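Local coordinates for pentafunctional AROM polypeptide (Schizosaccharomyces pombe, PDB 5SWV), which probably catalyses dehydration of 3-dehydroquinate and NADPH-dependent reduction of 3-dehydroshikimate, two shikimate-pathway steps, through the dehydratase and dehydrogenase domains present here, at residues A[287-299]-A[310-322]. Sequence-based numbering, arbitrary orientation.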
loop_
_atom_site.group_PDB
_atom_site.type_symbol
_atom_site.label_atom_id
_atom_site.label_comp_id
_atom_site.label_asym_id
_atom_site.label_seq_id
_atom_site.Cartn_x
_atom_site.Cartn_y
_atom_site.Cartn_z
ATOM N N GLU A 287 5.149 -13.373 26.317
ATOM C CA GLU A 287 4.067 -14.176 26.864
ATOM C C GLU A 287 3.748 -13.755 28.292
ATOM O O GLU A 287 4.661 -13.579 29.082
ATOM C CB GLU A 287 4.456 -15.653 26.832
ATOM C CG GLU A 287 3.267 -16.582 26.938
ATOM C CD GLU A 287 3.666 -18.037 26.904
ATOM O OE1 GLU A 287 3.891 -18.584 25.791
ATOM O OE2 GLU A 287 3.735 -18.625 28.005
ATOM N N THR A 288 2.474 -13.571 28.624
ATOM C CA THR A 288 2.099 -13.260 30.003
ATOM C C THR A 288 0.880 -14.036 30.472
ATOM O O THR A 288 0.038 -14.431 29.665
ATOM C CB THR A 288 1.820 -11.768 30.215
ATOM O OG1 THR A 288 0.699 -11.377 29.412
ATOM C CG2 THR A 288 3.049 -10.935 29.878
ATOM N N ASP A 289 0.805 -14.219 31.792
ATOM C CA ASP A 289 -0.249 -14.998 32.448
ATOM C C ASP A 289 -1.546 -14.214 32.585
ATOM O O ASP A 289 -2.638 -14.789 32.501
ATOM C CB ASP A 289 0.226 -15.485 33.831
ATOM C CG ASP A 289 1.245 -16.619 33.741
ATOM O OD1 ASP A 289 1.268 -17.360 32.734
ATOM O OD2 ASP A 289 2.024 -16.779 34.695
ATOM N N THR A 290 -1.410 -12.916 32.828
ATOM C CA THR A 290 -2.524 -11.987 32.778
ATOM C C THR A 290 -2.279 -10.977 31.668
ATOM O O THR A 290 -1.155 -10.794 31.204
ATOM C CB THR A 290 -2.760 -11.241 34.126
ATOM O OG1 THR A 290 -1.788 -10.200 34.310
ATOM C CG2 THR A 290 -2.706 -12.203 35.310
ATOM N N VAL A 291 -3.354 -10.319 31.259
ATOM C CA VAL A 291 -3.281 -9.193 30.335
ATOM C C VAL A 291 -2.684 -7.934 30.977
ATOM O O VAL A 291 -2.172 -7.065 30.278
ATOM C CB VAL A 291 -4.682 -8.866 29.764
ATOM C CG1 VAL A 291 -5.565 -8.170 30.802
ATOM C CG2 VAL A 291 -4.567 -8.041 28.488
ATOM N N ASP A 292 -2.762 -7.826 32.299
ATOM C CA ASP A 292 -2.385 -6.582 32.982
ATOM C C ASP A 292 -0.898 -6.364 33.036
ATOM O O ASP A 292 -0.447 -5.230 33.186
ATOM C CB ASP A 292 -2.972 -6.549 34.381
ATOM C CG ASP A 292 -4.465 -6.525 34.346
ATOM O OD1 ASP A 292 -5.004 -5.435 34.039
ATOM O OD2 ASP A 292 -5.079 -7.604 34.552
ATOM N N GLU A 293 -0.154 -7.456 32.885
ATOM C CA GLU A 293 1.294 -7.427 32.840
ATOM C C GLU A 293 1.860 -6.771 31.573
ATOM O O GLU A 293 3.042 -6.432 31.558
ATOM C CB GLU A 293 1.854 -8.850 33.000
ATOM C CG GLU A 293 1.608 -9.469 34.378
ATOM C CD GLU A 293 1.842 -10.977 34.401
ATOM O OE1 GLU A 293 2.943 -11.408 34.783
ATOM O OE2 GLU A 293 0.930 -11.745 34.038
ATOM N N VAL A 294 1.045 -6.573 30.532
ATOM C CA VAL A 294 1.521 -5.919 29.300
ATOM C C VAL A 294 1.536 -4.388 29.399
ATOM O O VAL A 294 2.100 -3.723 28.537
ATOM C CB VAL A 294 0.724 -6.342 28.029
ATOM C CG1 VAL A 294 0.469 -7.851 27.995
ATOM C CG2 VAL A 294 -0.582 -5.557 27.881
ATOM N N GLN A 295 0.912 -3.832 30.432
ATOM C CA GLN A 295 0.805 -2.379 30.574
ATOM C C GLN A 295 2.154 -1.658 30.712
ATOM O O GLN A 295 2.302 -0.538 30.215
ATOM C CB GLN A 295 -0.091 -2.029 31.761
ATOM C CG GLN A 295 -0.536 -0.578 31.763
ATOM C CD GLN A 295 -1.571 -0.283 32.829
ATOM O OE1 GLN A 295 -1.682 -0.993 33.841
ATOM N NE2 GLN A 295 -2.334 0.780 32.614
ATOM N N LYS A 296 3.115 -2.289 31.391
ATOM C CA LYS A 296 4.458 -1.706 31.574
ATOM C C LYS A 296 5.309 -1.739 30.285
ATOM O O LYS A 296 6.269 -0.966 30.140
ATOM C CB LYS A 296 5.198 -2.399 32.729
ATOM C CG LYS A 296 5.719 -3.785 32.394
ATOM C CD LYS A 296 5.652 -4.728 33.590
ATOM C CE LYS A 296 6.102 -6.142 33.209
ATOM N NZ LYS A 296 5.258 -7.198 33.837
ATOM N N VAL A 297 4.954 -2.647 29.373
ATOM C CA VAL A 297 5.555 -2.731 28.039
ATOM C C VAL A 297 5.048 -1.595 27.162
ATOM O O VAL A 297 5.822 -0.969 26.427
ATOM C CB VAL A 297 5.222 -4.075 27.349
ATOM C CG1 VAL A 297 5.806 -4.136 25.940
ATOM C CG2 VAL A 297 5.722 -5.241 28.195
ATOM N N LEU A 298 3.742 -1.346 27.247
ATOM C CA LEU A 298 3.085 -0.285 26.489
ATOM C C LEU A 298 3.615 1.098 26.851
ATOM O O LEU A 298 3.530 2.009 26.032
ATOM C CB LEU A 298 1.573 -0.309 26.715
ATOM C CG LEU A 298 0.760 -1.566 26.382
ATOM C CD1 LEU A 298 -0.710 -1.307 26.680
ATOM C CD2 LEU A 298 0.928 -2.035 24.949
ATOM N N ASN A 299 4.138 1.249 28.070
ATOM C CA ASN A 299 4.726 2.517 28.532
ATOM C C ASN A 299 6.248 2.640 28.399
ATOM O O ASN A 299 6.801 3.655 28.826
ATOM C CB ASN A 299 4.326 2.785 29.995
ATOM C CG ASN A 299 2.846 3.066 30.153
ATOM O OD1 ASN A 299 2.204 3.610 29.259
ATOM N ND2 ASN A 299 2.297 2.694 31.299
ATOM N N ILE A 310 -4.664 -14.657 20.927
ATOM C CA ILE A 310 -5.479 -15.300 21.968
ATOM C C ILE A 310 -4.663 -15.417 23.248
ATOM O O ILE A 310 -3.485 -15.789 23.173
ATOM C CB ILE A 310 -5.923 -16.718 21.503
ATOM C CG1 ILE A 310 -6.957 -16.619 20.361
ATOM C CG2 ILE A 310 -6.506 -17.545 22.647
ATOM C CD1 ILE A 310 -6.902 -17.779 19.375
ATOM N N PRO A 311 -5.271 -15.149 24.425
ATOM C CA PRO A 311 -6.663 -14.850 24.739
ATOM C C PRO A 311 -6.909 -13.380 25.112
ATOM O O PRO A 311 -7.782 -13.101 25.943
ATOM C CB PRO A 311 -6.882 -15.735 25.965
ATOM C CG PRO A 311 -5.591 -15.564 26.730
ATOM C CD PRO A 311 -4.513 -15.315 25.690
ATOM N N TYR A 312 -6.174 -12.457 24.490
ATOM C CA TYR A 312 -6.144 -11.066 24.935
ATOM C C TYR A 312 -6.686 -10.023 23.944
ATOM O O TYR A 312 -6.660 -8.824 24.249
ATOM C CB TYR A 312 -4.711 -10.709 25.322
ATOM C CG TYR A 312 -4.119 -11.473 26.497
ATOM C CD1 TYR A 312 -4.910 -11.933 27.571
ATOM C CD2 TYR A 312 -2.742 -11.696 26.565
ATOM C CE1 TYR A 312 -4.343 -12.622 28.646
ATOM C CE2 TYR A 312 -2.169 -12.376 27.637
ATOM C CZ TYR A 312 -2.971 -12.831 28.676
ATOM O OH TYR A 312 -2.385 -13.472 29.741
ATOM N N LYS A 313 -7.217 -10.454 22.794
ATOM C CA LYS A 313 -7.713 -9.503 21.783
ATOM C C LYS A 313 -8.878 -8.624 22.267
ATOM O O LYS A 313 -9.024 -7.485 21.810
ATOM C CB LYS A 313 -8.083 -10.225 20.495
ATOM C CG LYS A 313 -6.869 -10.827 19.817
ATOM C CD LYS A 313 -7.191 -12.008 18.923
ATOM C CE LYS A 313 -7.554 -11.571 17.526
ATOM N NZ LYS A 313 -7.037 -12.570 16.555
ATOM N N LEU A 314 -9.688 -9.137 23.194
ATOM C CA LEU A 314 -10.788 -8.355 23.760
ATOM C C LEU A 314 -10.394 -7.628 25.044
ATOM O O LEU A 314 -10.730 -6.457 25.225
ATOM C CB LEU A 314 -12.023 -9.237 24.001
ATOM C CG LEU A 314 -12.736 -9.768 22.742
ATOM C CD1 LEU A 314 -12.163 -11.106 22.272
ATOM C CD2 LEU A 314 -14.217 -9.915 22.995
ATOM N N SER A 315 -9.679 -8.320 25.926
ATOM C CA SER A 315 -9.339 -7.764 27.238
ATOM C C SER A 315 -8.303 -6.651 27.182
ATOM O O SER A 315 -8.173 -5.898 28.133
ATOM C CB SER A 315 -8.869 -8.861 28.190
ATOM O OG SER A 315 -7.750 -9.524 27.659
ATOM N N VAL A 316 -7.579 -6.543 26.078
ATOM C CA VAL A 316 -6.581 -5.495 25.917
ATOM C C VAL A 316 -7.215 -4.143 25.599
ATOM O O VAL A 316 -6.618 -3.106 25.874
ATOM C CB VAL A 316 -5.538 -5.876 24.829
ATOM C CG1 VAL A 316 -6.052 -5.606 23.416
ATOM C CG2 VAL A 316 -4.224 -5.160 25.069
ATOM N N MET A 317 -8.411 -4.162 25.019
ATOM C CA MET A 317 -9.105 -2.935 24.579
ATOM C C MET A 317 -9.318 -1.906 25.690
ATOM O O MET A 317 -9.358 -0.712 25.424
ATOM C CB MET A 317 -10.444 -3.290 23.930
ATOM C CG MET A 317 -10.263 -4.009 22.611
ATOM S SD MET A 317 -11.763 -4.738 21.950
ATOM C CE MET A 317 -12.621 -3.253 21.426
ATOM N N LYS A 318 -9.488 -2.402 26.912
ATOM C CA LYS A 318 -9.282 -1.650 28.159
ATOM C C LYS A 318 -8.269 -0.485 28.062
ATOM O O LYS A 318 -8.594 0.656 28.410
ATOM C CB LYS A 318 -8.777 -2.630 29.230
ATOM C CG LYS A 318 -9.315 -2.407 30.631
ATOM C CD LYS A 318 -8.433 -3.060 31.714
ATOM C CE LYS A 318 -8.156 -4.551 31.505
ATOM N NZ LYS A 318 -9.396 -5.359 31.260
ATOM N N PHE A 319 -7.063 -0.786 27.571
ATOM C CA PHE A 319 -5.943 0.151 27.587
ATOM C C PHE A 319 -5.858 1.083 26.396
ATOM O O PHE A 319 -4.922 1.891 26.321
ATOM C CB PHE A 319 -4.610 -0.606 27.635
ATOM C CG PHE A 319 -4.464 -1.514 28.809
ATOM C CD1 PHE A 319 -4.406 -0.995 30.096
ATOM C CD2 PHE A 319 -4.356 -2.888 28.634
ATOM C CE1 PHE A 319 -4.259 -1.833 31.190
ATOM C CE2 PHE A 319 -4.211 -3.733 29.722
ATOM C CZ PHE A 319 -4.163 -3.207 31.003
ATOM N N MET A 320 -6.773 0.958 25.444
ATOM C CA MET A 320 -6.748 1.791 24.253
ATOM C C MET A 320 -7.529 3.061 24.512
ATOM O O MET A 320 -8.571 3.039 25.166
ATOM C CB MET A 320 -7.375 1.057 23.068
ATOM C CG MET A 320 -6.730 -0.267 22.671
ATOM S SD MET A 320 -4.987 -0.164 22.177
ATOM C CE MET A 320 -4.226 -0.582 23.743
ATOM N N ASP A 321 -7.008 4.162 23.991
ATOM C CA ASP A 321 -7.681 5.471 23.983
ATOM C C ASP A 321 -8.550 5.665 22.722
ATOM O O ASP A 321 -9.497 6.442 22.733
ATOM C CB ASP A 321 -6.628 6.593 24.035
ATOM C CG ASP A 321 -5.690 6.476 25.242
ATOM O OD1 ASP A 321 -6.155 6.747 26.355
ATOM O OD2 ASP A 321 -4.496 6.122 25.092
ATOM N N GLU A 322 -8.169 4.987 21.637
ATOM C CA GLU A 322 -8.807 5.065 20.329
ATOM C C GLU A 322 -8.947 3.662 19.761
ATOM O O GLU A 322 -8.131 2.793 20.066
ATOM C CB GLU A 322 -7.914 5.800 19.349
ATOM C CG GLU A 322 -7.902 7.300 19.454
ATOM C CD GLU A 322 -6.945 7.926 18.447
ATOM O OE1 GLU A 322 -6.617 7.287 17.405
ATOM O OE2 GLU A 322 -6.510 9.072 18.703
#
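Two aromatic rings, Y312 and F319, rise from the loop that follows strand 303-308 and pack against segment 287-299, where a 3-10 turn (292-294) leads into the short, weakly bonded helix 295-298, a contact of aromatic packing and one hydrogen bond in the shikimate dehydrogenase substrate-binding domain. V291 touches both rings, its O 3.9 Å from F319 CE2. Its CB lies over one face of the Y312 ring as a CH-pi contact, 4.1 Å from the centroid, while P311 CD covers the opposite face. CG2 of V291, anti to the backbone N, reaches on to S315 OG (3.6 Å) and V316. At the far end of the tyrosine, OH donates to T288 O at 2.6 Å, coming from above the carbonyl plane and tying the ring to the 288-290 loop. That loop is braced from within: T288 OG1 donates to T290 O, and E293 OE2 accepts from both N and OG1 of T290. The F319 side chain crosses that of Q295 at about a right angle, amide and ring planes 48° apart, with Q295 CD 3.5 Å from F319 CE1. D292 OD1 meets the ring edge at CZ (3.9 Å), and L298 CD1 touches CB of F319. Toward the sheet, V294 and L298 rest on F257 of strand 253-257, while V316 and L298 meet I336 of strand 335-340.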